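Side-chain contacts in putative dehydratase (Mesorhizobium loti, PDB 2POZ), which is of unknown specific function but probably acts as a lyase of the enolase superfamily, in the mandelate racemase and muconate lactonizing enzyme group: residues A[8-13]-A[51-56]; A[19-24]-A[46-51]; A[88-93]-A[259-264]; A[96-101]-A[279-284]; A[313-318]-A[331-336]. One frame throughout, in Å; residues are numbered along the deposited sequence.

Contact 1 (A[8-13]-A[51-56]); sequences VNIYLL and MIKDLS
I10 meets I52 because of how their first torsions set the branches. In I10, CG1 stands opposite the carbonyl carbon (chi1 -58°), which sends the longer arm, CG1 and CD1, off the strand towards the helix. In I52 the branch that answers is the short one: CG2 lies anti to the backbone N, and its methyl comes to 3.6 Å from CG1 of I10. The two side chains run past each other in opposite senses, so they touch alongside rather than end on. The long chain of K53 leads away from the strand, and its NZ makes a salt bridge with E57. One turn further along the helix, CG1 of V8, turned anti to its own N (chi1 179°), lies 3.2 Å from OG of S56.

This is the layered core of the enolase-type N-terminal domain, an antiparallel sheet with helices packed on one face. Strand 5-12 and helix 45-59 run almost antiparallel at 172°, their short axes 8.9 Å apart, and I52 also leans on V23 of the neighbouring strand.

The hydroxyl of S56 is buried among these apolar groups yet has a partner within the helix, since OG donates to O of I52 at 2.8 Å. That oxygen also accepts from N of S56, likewise at 2.8 Å. OG comes in above the carbonyl plane and N from the other face, so two donors grip the one acceptor.

Contact 2 (A[19-24]-A[46-51]); sequences HPVLVE and TAAAGM
The turn of helix that carries A48 and A49 against V21 is held by the shortest polar bonds of this contact, from N of G50 to O of T46 and from N of M51 to O of A47, both 2.9 Å. Across the gap the side chains are all apolar. V21 stands on strand 21-27 with its isopropyl fork pointed at the helix and divides its two methyls between consecutive alanines. CG1, anti to the backbone N (chi1 179°), lies alongside the helix backbone, 3.9 Å from N of A49 and 4.2 Å from CB of A49. CG2, the other prong, meets CB of A48 at 4.1 Å.

Because the helix side chains here are only alanine methyls, strand and helix come close, with the CA atoms of V21 and A49 6.2 Å apart. This is sheet-on-helix packing in the N-terminal domain of the enolase superfamily. Within the sheet V21 is tied by backbone hydrogen bonding to A37 of strand 33-37 and touches L12 of the adjoining strand. On another side the helix meets a neighbouring subunit, where OG1 of T46 bonds to OD1 of D54 of that chain.

None of the three touching residues brings a polar side-chain atom to the contact, and the distances are ordinary van der Waals spacings, so the cohesion here comes from dispersion and from the burial of methyl groups.

Contact 3 (A[88-93]-A[259-264]); sequences IIFAGI and VYTRFG
This is a joint between the two domains of an enolase-superfamily chain: helix 87-108 of the N-terminal domain reaches the TIM-barrel-like C-terminal domain where the loop after strand 253-255 turns into helix 261-269. The interaction that carries it is a CH-pi contact. CG2 of T261 sits over the face of the F90 ring, 3.4 Å from the centroid and only 11° off the ring normal, so the methyl is almost centred, with CE2 of F90 the nearest ring atom. The two side chains cross at about a right angle. F90 gets there with CG set opposite its carbonyl carbon (chi1 -77°), which swings the ring out from the helix. Beside the threonine, CB of Y260 comes to CD1 of F90 at 4.1 Å in an oblique approach, while the phenol ring of Y260 leads off elsewhere and packs on T283.

A neighbouring subunit closes in on the same spot: F237 of that chain touches both F90 and T261, and its W81 packs on Y260. The joint between domains is therefore also part of the oligomer interface. Within the chain, R262, next to T261, turns to helix 287-298 and forms a salt bridge with E289.

While the methyl of T261 faces the ring, its hydroxyl is bonded to its own backbone surroundings. OG1 lies between the backbone N and the carbonyl carbon, donates to O of Y260 at 2.6 Å, and accepts a weak bond from N of F263 at 3.1 Å.

Contact 4 (A[96-101]-A[279-284]); sequences IEQALW and PDIGTA
The amide of Q98 makes the contact, and its NE2 does all the touching. From there a weak hydrogen bond runs to O of I281, 3.3 Å long and bent to 133° at the hydrogen. The same nitrogen lies 3.6 Å from CA of G282 and 4.2 Å from CG1 of I281, so it rests against the peptide that joins these two residues. Beyond CG the Q98 chain is extended, which carries the amide from helix 87-108 to the loop.

The second shell fixes both partners. The stronger hold on Q98 lies at the other end of its amide, where OE1 accepts from N of E36; with both ends engaged, the flat group cannot easily flip. On the loop side, OD1 of D280 accepts from N of G282 at 2.7 Å, an Asx turn that tightens the chain just where Q98 meets it. O of D280 is gripped twice, by N of T283 at 2.9 Å and by N of A284 at 2.7 Å. The other carboxylate oxygen, OD2, bonds to ND1 of H307, a pairing consistent with the His-Asp dyad of mandelate racemase relatives.

Around this core, the loop lies between strand 276-277 and helix 287-298 of the barrel, I281 packs on helix 312-324, and E97, next to Q98 on helix 87-108, bonds to the backbone N atoms of L287 and M288.

Contact 5 (A[313-318]-A[331-336]); sequences LIETAT and HEHYPA
E315, H331 and H333 bury most of the surface here, and a single water ties them together. The glutamate leaves helix 312-324 with CG opposite its carbonyl carbon (chi1 -66°) and runs extended, which brings its carboxylate to the rim of the H333 ring. OE1 of E315 lies near the plane of that imidazole, 3.1 Å from ND1 of H333. Carboxylate and ring are turned 53° to each other, and the two side chains cross at about a right angle. OE2 of E315 also has a long, weak ion pair with NZ of K338.

The water sits between them. It is hydrogen-bonded to ND1 of H333 at 2.8 Å and to NE2 of H331 at 2.9 Å. OE1 of E315 at 2.5 Å, a short and doubtful distance, and O of E332 compete for the water's protons. H331 and H333 stand one residue apart on the same strand and so reach the water together. H331 is steadied on its far side, where ND1 bonds to OE1 of E322. Its CE1 also touches CG2 of T318 at 4.3 Å, and the F358 ring packs on both histidines.

Helix 312-324 and strand 331-333 run nearly antiparallel, their short axes 10.4 Å apart, as expected of the helix and the following strand near the end of an enolase-type barrel. Strand 331-333 lies parallel to strand 123-128, and E332 turns to K157, N129 and the loop at V308, while L313 of the helix reaches strand 33-37 of the N-terminal domain.

From the N terminus, contact 1 closes the first loop by bringing helix 45-59 back against strand 5-12. Contact 2 is nested inside it, fastening the same helix to the next strand, and the two share M51. Both close before contact 3 opens. Contacts 3 and 4 each start on helix 87-108 and span more than 160 residues to reach the barrel; their segments alternate along the chain, so the two loops cross. Helix 87-108 also packs on helix 45-59 through M51 and L55, linking the first pair to the second. Contact 5 closes a short loop late in the barrel and meets contact 4 where I281 lies against A317 and T318.

Contact 1 (A[8-13]-A[51-56])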
# COMPACT_ATOMS: atom_id res chain seq x y z
N VAL A 8 47.09 -13.96 12.85
CA VAL A 8 45.97 -14.52 12.10
C VAL A 8 46.51 -15.20 10.85
O VAL A 8 47.21 -14.58 10.05
CB VAL A 8 44.96 -13.42 11.64
CG1 VAL A 8 43.83 -14.06 10.85
CG2 VAL A 8 44.40 -12.66 12.85
N ASN A 9 46.20 -16.49 10.69
CA ASN A 9 46.63 -17.25 9.52
C ASN A 9 45.43 -17.51 8.63
O ASN A 9 44.34 -17.84 9.11
CB ASN A 9 47.26 -18.58 9.95
CG ASN A 9 48.68 -18.43 10.49
OD1 ASN A 9 49.17 -19.30 11.21
ND2 ASN A 9 49.34 -17.34 10.13
N ILE A 10 45.64 -17.37 7.32
CA ILE A 10 44.58 -17.59 6.34
C ILE A 10 44.98 -18.75 5.44
O ILE A 10 46.06 -18.75 4.85
CB ILE A 10 44.37 -16.33 5.50
CG1 ILE A 10 44.02 -15.16 6.43
CG2 ILE A 10 43.24 -16.56 4.49
CD1 ILE A 10 44.34 -13.81 5.85
N TYR A 11 44.08 -19.71 5.32
CA TYR A 11 44.31 -20.91 4.52
C TYR A 11 43.32 -21.00 3.36
O TYR A 11 42.12 -20.83 3.57
CB TYR A 11 44.17 -22.15 5.41
CG TYR A 11 45.04 -22.11 6.65
CD1 TYR A 11 46.30 -22.70 6.66
CD2 TYR A 11 44.60 -21.45 7.81
CE1 TYR A 11 47.12 -22.63 7.80
CE2 TYR A 11 45.42 -21.38 8.96
CZ TYR A 11 46.68 -21.97 8.94
OH TYR A 11 47.49 -21.90 10.05
N LEU A 12 43.83 -21.26 2.16
CA LEU A 12 42.99 -21.41 0.98
C LEU A 12 43.23 -22.85 0.52
O LEU A 12 44.17 -23.14 -0.20
CB LEU A 12 43.41 -20.42 -0.11
CG LEU A 12 42.70 -20.50 -1.47
CD1 LEU A 12 41.19 -20.51 -1.29
CD2 LEU A 12 43.14 -19.33 -2.33
N LEU A 13 42.36 -23.74 0.96
CA LEU A 13 42.50 -25.15 0.62
C LEU A 13 42.05 -25.58 -0.76
O LEU A 13 41.29 -24.90 -1.45
CB LEU A 13 41.74 -26.02 1.63
CG LEU A 13 42.34 -26.34 3.00
CD1 LEU A 13 42.53 -25.08 3.81
CD2 LEU A 13 41.41 -27.31 3.73
N MSE A 51 40.08 -10.98 1.48
CA MSE A 51 39.29 -10.17 2.40
C MSE A 51 39.67 -10.43 3.84
O MSE A 51 39.81 -9.50 4.63
CB MSE A 51 37.79 -10.44 2.21
CG MSE A 51 36.91 -9.57 3.11
SE MSE A 51 37.12 -7.66 2.78
CE MSE A 51 38.62 -7.24 3.89
N ILE A 52 39.82 -11.70 4.21
CA ILE A 52 40.20 -12.01 5.58
C ILE A 52 41.55 -11.36 5.88
O ILE A 52 41.75 -10.81 6.96
CB ILE A 52 40.27 -13.53 5.80
CG1 ILE A 52 38.88 -14.14 5.57
CG2 ILE A 52 40.77 -13.83 7.23
CD1 ILE A 52 38.86 -15.65 5.69
N LYS A 53 42.46 -11.41 4.91
CA LYS A 53 43.78 -10.80 5.07
C LYS A 53 43.67 -9.29 5.34
O LYS A 53 44.26 -8.78 6.29
CB LYS A 53 44.63 -11.04 3.81
CG LYS A 53 46.04 -10.46 3.87
CD LYS A 53 46.79 -10.75 2.58
CE LYS A 53 48.25 -10.31 2.66
NZ LYS A 53 48.38 -8.84 2.82
N ASP A 54 42.91 -8.59 4.50
CA ASP A 54 42.75 -7.14 4.65
C ASP A 54 42.08 -6.80 5.97
O ASP A 54 42.50 -5.86 6.66
CB ASP A 54 41.92 -6.56 3.49
CG ASP A 54 42.64 -6.66 2.15
OD1 ASP A 54 43.88 -6.78 2.13
OD2 ASP A 54 41.95 -6.60 1.10
N LEU A 55 41.03 -7.54 6.32
CA LEU A 55 40.32 -7.31 7.58
C LEU A 55 41.24 -7.55 8.77
O LEU A 55 41.28 -6.75 9.71
CB LEU A 55 39.10 -8.24 7.68
CG LEU A 55 37.85 -7.90 6.85
CD1 LEU A 55 36.85 -9.06 6.93
CD2 LEU A 55 37.22 -6.59 7.36
N SER A 56 41.98 -8.65 8.73
CA SER A 56 42.87 -8.98 9.83
C SER A 56 43.96 -7.95 10.06
O SER A 56 44.20 -7.54 11.19
CB SER A 56 43.52 -10.35 9.60
OG SER A 56 42.54 -11.37 9.58

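Contact 2 (A[19-24]-A[46-51])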
# COMPACT_ATOMS: atom_id res chain seq x y z
N HIS A 19 37.06 -25.34 -2.43
CA HIS A 19 38.23 -24.55 -2.05
C HIS A 19 37.89 -23.80 -0.76
O HIS A 19 37.69 -22.59 -0.76
CB HIS A 19 38.66 -23.59 -3.17
CG HIS A 19 37.54 -22.85 -3.83
ND1 HIS A 19 36.80 -21.88 -3.19
CD2 HIS A 19 37.06 -22.91 -5.10
CE1 HIS A 19 35.92 -21.37 -4.04
NE2 HIS A 19 36.06 -21.98 -5.20
N PRO A 20 37.80 -24.54 0.36
CA PRO A 20 37.49 -23.98 1.68
C PRO A 20 38.50 -22.90 2.03
O PRO A 20 39.70 -23.04 1.76
CB PRO A 20 37.61 -25.18 2.60
CG PRO A 20 37.27 -26.34 1.72
CD PRO A 20 38.01 -25.99 0.45
N VAL A 21 38.01 -21.83 2.65
CA VAL A 21 38.86 -20.72 3.06
C VAL A 21 38.74 -20.69 4.58
O VAL A 21 37.64 -20.52 5.11
CB VAL A 21 38.37 -19.39 2.45
CG1 VAL A 21 39.26 -18.24 2.90
CG2 VAL A 21 38.38 -19.50 0.91
N LEU A 22 39.86 -20.89 5.27
CA LEU A 22 39.84 -20.92 6.72
C LEU A 22 40.71 -19.85 7.34
O LEU A 22 41.62 -19.33 6.70
CB LEU A 22 40.33 -22.28 7.23
CG LEU A 22 39.94 -23.57 6.53
CD1 LEU A 22 40.64 -24.73 7.25
CD2 LEU A 22 38.44 -23.76 6.52
N VAL A 23 40.42 -19.53 8.60
CA VAL A 23 41.19 -18.56 9.34
C VAL A 23 41.48 -19.14 10.71
O VAL A 23 40.66 -19.88 11.27
CB VAL A 23 40.43 -17.21 9.50
CG1 VAL A 23 39.19 -17.39 10.38
CG2 VAL A 23 41.35 -16.16 10.10
N GLU A 24 42.67 -18.86 11.23
CA GLU A 24 43.06 -19.32 12.55
C GLU A 24 43.60 -18.11 13.28
O GLU A 24 44.56 -17.49 12.82
CB GLU A 24 44.16 -20.38 12.47
CG GLU A 24 44.64 -20.81 13.84
CD GLU A 24 45.88 -21.69 13.79
OE1 GLU A 24 46.95 -21.20 13.36
OE2 GLU A 24 45.77 -22.86 14.19
N THR A 46 39.63 -16.96 -3.74
CA THR A 46 40.80 -16.12 -3.53
C THR A 46 40.36 -14.75 -3.02
O THR A 46 41.09 -14.10 -2.26
CB THR A 46 41.60 -15.92 -4.83
OG1 THR A 46 41.78 -17.20 -5.47
CG2 THR A 46 42.98 -15.33 -4.51
N ALA A 47 39.19 -14.31 -3.45
CA ALA A 47 38.66 -13.02 -3.00
C ALA A 47 38.39 -13.11 -1.50
O ALA A 47 38.71 -12.19 -0.73
CB ALA A 47 37.38 -12.67 -3.76
N ALA A 48 37.80 -14.23 -1.07
CA ALA A 48 37.50 -14.44 0.34
C ALA A 48 38.80 -14.46 1.15
O ALA A 48 38.89 -13.87 2.23
CB ALA A 48 36.73 -15.73 0.52
N ALA A 49 39.81 -15.16 0.64
CA ALA A 49 41.10 -15.23 1.33
C ALA A 49 41.69 -13.82 1.45
O ALA A 49 42.20 -13.43 2.50
CB ALA A 49 42.07 -16.13 0.56
N GLY A 50 41.61 -13.05 0.36
CA GLY A 50 42.12 -11.69 0.36
C GLY A 50 41.40 -10.79 1.36
O GLY A 50 42.01 -9.95 2.02
N MSE A 51 40.08 -10.98 1.48
CA MSE A 51 39.29 -10.17 2.40
C MSE A 51 39.67 -10.43 3.84
O MSE A 51 39.81 -9.50 4.63
CB MSE A 51 37.79 -10.44 2.21
CG MSE A 51 36.91 -9.57 3.11
SE MSE A 51 37.12 -7.66 2.78
CE MSE A 51 38.62 -7.24 3.89

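Contact 3 (A[88-93]-A[259-264])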
# COMPACT_ATOMS: atom_id res chain seq x y z
N ILE A 88 31.36 -11.57 -0.13
CA ILE A 88 32.79 -11.56 0.14
C ILE A 88 33.15 -10.85 1.44
O ILE A 88 33.83 -11.42 2.30
CB ILE A 88 33.57 -10.95 -1.03
CG1 ILE A 88 33.31 -11.77 -2.31
CG2 ILE A 88 35.06 -10.89 -0.67
CD1 ILE A 88 33.57 -13.28 -2.17
N ILE A 89 32.69 -9.61 1.61
CA ILE A 89 32.99 -8.89 2.84
C ILE A 89 32.41 -9.64 4.04
O ILE A 89 33.09 -9.84 5.06
CB ILE A 89 32.42 -7.43 2.81
CG1 ILE A 89 32.73 -6.72 4.13
CG2 ILE A 89 30.91 -7.44 2.61
CD1 ILE A 89 34.19 -6.42 4.35
N PHE A 90 31.17 -10.10 3.94
CA PHE A 90 30.58 -10.79 5.07
C PHE A 90 31.08 -12.19 5.35
O PHE A 90 31.01 -12.64 6.49
CB PHE A 90 29.05 -10.72 5.00
CG PHE A 90 28.51 -9.38 5.41
CD1 PHE A 90 27.87 -8.56 4.50
CD2 PHE A 90 28.77 -8.89 6.69
CE1 PHE A 90 27.50 -7.25 4.85
CE2 PHE A 90 28.41 -7.59 7.05
CZ PHE A 90 27.77 -6.77 6.12
N ALA A 91 31.60 -12.86 4.33
CA ALA A 91 32.15 -14.20 4.54
C ALA A 91 33.46 -14.00 5.32
O ALA A 91 33.82 -14.82 6.17
CB ALA A 91 32.42 -14.89 3.21
N GLY A 92 34.17 -12.91 5.03
CA GLY A 92 35.41 -12.63 5.73
C GLY A 92 35.10 -12.32 7.19
O GLY A 92 35.69 -12.87 8.12
N ILE A 93 34.13 -11.44 7.39
CA ILE A 93 33.74 -11.08 8.75
C ILE A 93 33.22 -12.31 9.50
O ILE A 93 33.55 -12.50 10.66
CB ILE A 93 32.66 -9.97 8.73
CG1 ILE A 93 33.31 -8.67 8.24
CG2 ILE A 93 32.05 -9.81 10.15
CD1 ILE A 93 32.35 -7.50 8.06
N VAL A 259 21.67 -14.30 0.99
CA VAL A 259 21.15 -13.12 1.70
C VAL A 259 22.09 -12.95 2.90
O VAL A 259 22.46 -13.93 3.55
CB VAL A 259 19.70 -13.32 2.16
CG1 VAL A 259 19.22 -12.08 2.94
CG2 VAL A 259 18.80 -13.54 0.93
N TYR A 260 22.46 -11.71 3.20
CA TYR A 260 23.43 -11.48 4.26
C TYR A 260 23.07 -10.50 5.38
O TYR A 260 22.58 -9.41 5.11
CB TYR A 260 24.76 -11.05 3.61
CG TYR A 260 25.04 -11.82 2.32
CD1 TYR A 260 24.74 -11.28 1.07
CD2 TYR A 260 25.54 -13.13 2.37
CE1 TYR A 260 24.93 -12.02 -0.10
CE2 TYR A 260 25.72 -13.88 1.21
CZ TYR A 260 25.42 -13.32 -0.02
OH TYR A 260 25.61 -14.06 -1.16
N THR A 261 23.35 -10.92 6.61
CA THR A 261 23.09 -10.17 7.85
C THR A 261 21.62 -9.92 8.13
O THR A 261 20.75 -10.17 7.29
CB THR A 261 23.80 -8.78 7.89
OG1 THR A 261 23.06 -7.84 7.09
CG2 THR A 261 25.24 -8.88 7.38
N ARG A 262 21.34 -9.43 9.33
CA ARG A 262 19.98 -9.10 9.74
C ARG A 262 19.40 -8.09 8.76
O ARG A 262 18.20 -8.08 8.48
CB ARG A 262 19.99 -8.42 11.11
CG ARG A 262 20.18 -9.30 12.32
CD ARG A 262 20.60 -8.39 13.48
NE ARG A 262 21.99 -7.96 13.30
CZ ARG A 262 22.57 -6.95 13.94
NH1 ARG A 262 21.88 -6.22 14.82
NH2 ARG A 262 23.84 -6.68 13.71
N PHE A 263 20.26 -7.20 8.28
CA PHE A 263 19.85 -6.13 7.37
C PHE A 263 19.43 -6.68 6.02
O PHE A 263 18.53 -6.14 5.38
CB PHE A 263 21.00 -5.13 7.23
CG PHE A 263 21.60 -4.71 8.55
CD1 PHE A 263 22.95 -4.40 8.64
CD2 PHE A 263 20.82 -4.65 9.69
CE1 PHE A 263 23.52 -4.04 9.87
CE2 PHE A 263 21.36 -4.29 10.93
CZ PHE A 263 22.72 -3.98 11.02
N GLY A 264 20.06 -7.77 5.59
CA GLY A 264 19.69 -8.38 4.32
C GLY A 264 18.41 -9.17 4.51
O GLY A 264 17.49 -9.12 3.68

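Contact 4 (A[96-101]-A[279-284])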
# COMPACT_ATOMS: atom_id res chain seq x y z
N ILE A 96 36.04 -14.68 10.77
CA ILE A 96 36.70 -14.08 11.91
C ILE A 96 35.83 -14.17 13.16
O ILE A 96 36.31 -14.56 14.22
CB ILE A 96 37.04 -12.59 11.62
CG1 ILE A 96 38.21 -12.54 10.63
CG2 ILE A 96 37.38 -11.85 12.92
CD1 ILE A 96 38.46 -11.18 10.03
N GLU A 97 34.55 -13.85 13.01
CA GLU A 97 33.60 -13.88 14.13
C GLU A 97 33.50 -15.29 14.74
O GLU A 97 33.43 -15.44 15.95
CB GLU A 97 32.22 -13.38 13.66
CG GLU A 97 31.22 -13.14 14.79
CD GLU A 97 30.27 -14.31 15.00
OE1 GLU A 97 30.64 -15.45 14.67
OE2 GLU A 97 29.16 -14.09 15.52
N GLN A 98 33.49 -16.31 13.89
CA GLN A 98 33.43 -17.70 14.36
C GLN A 98 34.65 -17.99 15.23
O GLN A 98 34.54 -18.58 16.30
CB GLN A 98 33.45 -18.68 13.19
CG GLN A 98 32.17 -18.77 12.37
CD GLN A 98 32.42 -19.41 11.02
OE1 GLN A 98 33.17 -20.38 10.92
NE2 GLN A 98 31.81 -18.86 9.98
N ALA A 99 35.83 -17.60 14.76
CA ALA A 99 37.06 -17.84 15.50
C ALA A 99 37.04 -17.12 16.85
O ALA A 99 37.62 -17.61 17.83
CB ALA A 99 38.27 -17.37 14.68
N LEU A 100 36.38 -15.97 16.91
CA LEU A 100 36.31 -15.23 18.17
C LEU A 100 35.47 -15.98 19.18
O LEU A 100 35.85 -16.09 20.35
CB LEU A 100 35.76 -13.83 17.92
CG LEU A 100 36.74 -12.95 17.14
CD1 LEU A 100 36.10 -11.61 16.80
CD2 LEU A 100 38.01 -12.76 17.96
N TRP A 101 34.32 -16.51 18.75
CA TRP A 101 33.46 -17.28 19.66
C TRP A 101 34.16 -18.57 20.09
O TRP A 101 33.98 -19.05 21.21
CB TRP A 101 32.11 -17.61 19.01
CG TRP A 101 31.17 -16.45 19.00
CD1 TRP A 101 30.83 -15.67 17.94
CD2 TRP A 101 30.49 -15.89 20.14
NE1 TRP A 101 29.99 -14.65 18.34
CE2 TRP A 101 29.77 -14.77 19.68
CE3 TRP A 101 30.43 -16.24 21.50
CZ2 TRP A 101 28.99 -13.98 20.54
CZ3 TRP A 101 29.66 -15.46 22.35
CH2 TRP A 101 28.95 -14.34 21.87
N PRO A 279 20.17 -19.20 6.05
CA PRO A 279 21.43 -18.46 6.17
C PRO A 279 22.61 -19.41 6.35
O PRO A 279 22.46 -20.52 6.85
CB PRO A 279 21.20 -17.61 7.41
CG PRO A 279 20.36 -18.50 8.28
CD PRO A 279 19.35 -19.05 7.26
N ASP A 280 23.79 -18.96 5.93
CA ASP A 280 25.01 -19.74 6.07
C ASP A 280 25.85 -18.99 7.10
O ASP A 280 26.14 -17.81 6.91
CB ASP A 280 25.75 -19.78 4.73
CG ASP A 280 27.00 -20.66 4.77
OD1 ASP A 280 27.72 -20.64 5.79
OD2 ASP A 280 27.25 -21.37 3.77
N ILE A 281 26.24 -19.64 8.20
CA ILE A 281 27.01 -18.92 9.22
C ILE A 281 28.33 -18.39 8.67
O ILE A 281 28.93 -17.48 9.25
CB ILE A 281 27.32 -19.77 10.48
CG1 ILE A 281 28.21 -20.96 10.13
CG2 ILE A 281 26.02 -20.22 11.14
CD1 ILE A 281 28.77 -21.67 11.36
N GLY A 282 28.78 -18.96 7.55
CA GLY A 282 30.03 -18.53 6.92
C GLY A 282 29.89 -17.36 5.96
O GLY A 282 30.89 -16.88 5.41
N THR A 283 28.67 -16.89 5.74
CA THR A 283 28.45 -15.75 4.85
C THR A 283 27.44 -14.75 5.42
O THR A 283 27.51 -13.57 5.12
CB THR A 283 27.94 -16.18 3.44
OG1 THR A 283 26.61 -16.70 3.55
CG2 THR A 283 28.85 -17.23 2.82
N ALA A 284 26.52 -15.23 6.26
CA ALA A 284 25.48 -14.36 6.83
C ALA A 284 25.98 -13.34 7.86
O ALA A 284 25.26 -12.40 8.21
CB ALA A 284 24.37 -15.21 7.45

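Contact 5 (A[313-318]-A[331-336])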
# COMPACT_ATOMS: atom_id res chain seq x y z
N LEU A 313 35.04 -28.06 9.48
CA LEU A 313 35.01 -26.95 10.43
C LEU A 313 33.68 -26.19 10.39
O LEU A 313 32.99 -26.10 11.40
CB LEU A 313 36.17 -25.98 10.17
CG LEU A 313 36.21 -24.72 11.06
CD1 LEU A 313 36.19 -25.13 12.53
CD2 LEU A 313 37.46 -23.90 10.75
N ILE A 314 33.32 -25.64 9.23
CA ILE A 314 32.06 -24.89 9.17
C ILE A 314 30.84 -25.76 9.49
O ILE A 314 29.85 -25.26 10.01
CB ILE A 314 31.86 -24.19 7.80
CG1 ILE A 314 30.70 -23.20 7.92
CG2 ILE A 314 31.57 -25.21 6.72
CD1 ILE A 314 30.77 -22.05 6.92
N GLU A 315 30.92 -27.05 9.21
CA GLU A 315 29.80 -27.94 9.52
C GLU A 315 29.67 -28.06 11.04
O GLU A 315 28.56 -28.00 11.58
CB GLU A 315 30.03 -29.34 8.93
CG GLU A 315 30.03 -29.40 7.41
CD GLU A 315 30.26 -30.80 6.88
OE1 GLU A 315 29.55 -31.73 7.34
OE2 GLU A 315 31.14 -30.98 6.01
N THR A 316 30.80 -28.23 11.72
CA THR A 316 30.78 -28.36 13.17
C THR A 316 30.34 -27.05 13.82
O THR A 316 29.58 -27.06 14.79
CB THR A 316 32.18 -28.76 13.69
OG1 THR A 316 32.54 -30.01 13.11
CG2 THR A 316 32.17 -28.88 15.21
N ALA A 317 30.82 -25.93 13.29
CA ALA A 317 30.44 -24.62 13.81
C ALA A 317 28.93 -24.42 13.67
O ALA A 317 28.28 -23.86 14.55
CB ALA A 317 31.19 -23.53 13.06
N THR A 318 28.38 -24.88 12.56
CA THR A 318 26.95 -24.75 12.30
C THR A 318 26.15 -25.52 13.35
O THR A 318 25.06 -25.10 13.73
CB THR A 318 26.60 -25.25 10.89
OG1 THR A 318 27.21 -24.39 9.92
CG2 THR A 318 25.08 -25.25 10.68
N HIS A 331 19.12 -29.97 9.13
CA HIS A 331 20.52 -29.70 8.81
C HIS A 331 20.84 -30.15 7.37
O HIS A 331 20.19 -31.06 6.85
CB HIS A 331 21.40 -30.47 9.81
CG HIS A 331 22.88 -30.33 9.58
ND1 HIS A 331 23.63 -29.34 10.18
CD2 HIS A 331 23.75 -31.08 8.86
CE1 HIS A 331 24.90 -29.49 9.85
NE2 HIS A 331 25.00 -30.54 9.05
N GLU A 332 21.83 -29.52 6.73
CA GLU A 332 22.23 -29.88 5.36
C GLU A 332 23.62 -30.53 5.32
O GLU A 332 24.58 -30.01 5.90
CB GLU A 332 22.24 -28.64 4.46
CG GLU A 332 22.77 -28.92 3.05
CD GLU A 332 22.76 -27.68 2.16
OE1 GLU A 332 23.10 -26.59 2.66
OE2 GLU A 332 22.42 -27.81 0.96
N HIS A 333 23.74 -31.66 4.62
CA HIS A 333 25.02 -32.35 4.51
C HIS A 333 25.31 -32.84 3.08
O HIS A 333 24.38 -33.20 2.35
CB HIS A 333 25.03 -33.53 5.49
CG HIS A 333 26.36 -34.21 5.62
ND1 HIS A 333 27.52 -33.53 5.94
CD2 HIS A 333 26.72 -35.51 5.49
CE1 HIS A 333 28.53 -34.38 6.01
NE2 HIS A 333 28.07 -35.58 5.73
N TYR A 334 26.59 -32.83 2.70
CA TYR A 334 27.03 -33.28 1.37
C TYR A 334 28.01 -34.44 1.61
O TYR A 334 29.21 -34.29 1.41
CB TYR A 334 27.79 -32.16 0.64
CG TYR A 334 26.99 -30.93 0.28
CD1 TYR A 334 26.72 -30.62 -1.06
CD2 TYR A 334 26.55 -30.05 1.26
CE1 TYR A 334 26.02 -29.45 -1.40
CE2 TYR A 334 25.85 -28.88 0.93
CZ TYR A 334 25.59 -28.59 -0.40
OH TYR A 334 24.92 -27.43 -0.73
N PRO A 335 27.50 -35.61 2.02
CA PRO A 335 28.38 -36.75 2.27
C PRO A 335 29.31 -37.17 1.13
O PRO A 335 30.45 -37.56 1.37
CB PRO A 335 27.39 -37.85 2.68
CG PRO A 335 26.16 -37.50 1.93
CD PRO A 335 26.08 -36.00 2.10
N ALA A 336 28.84 -37.08 -0.12
CA ALA A 336 29.65 -37.48 -1.27
C ALA A 336 30.97 -36.70 -1.44
O ALA A 336 31.96 -37.24 -1.93
CB ALA A 336 28.82 -37.39 -2.56
O HOH W 1 27.12 -31.01 7.18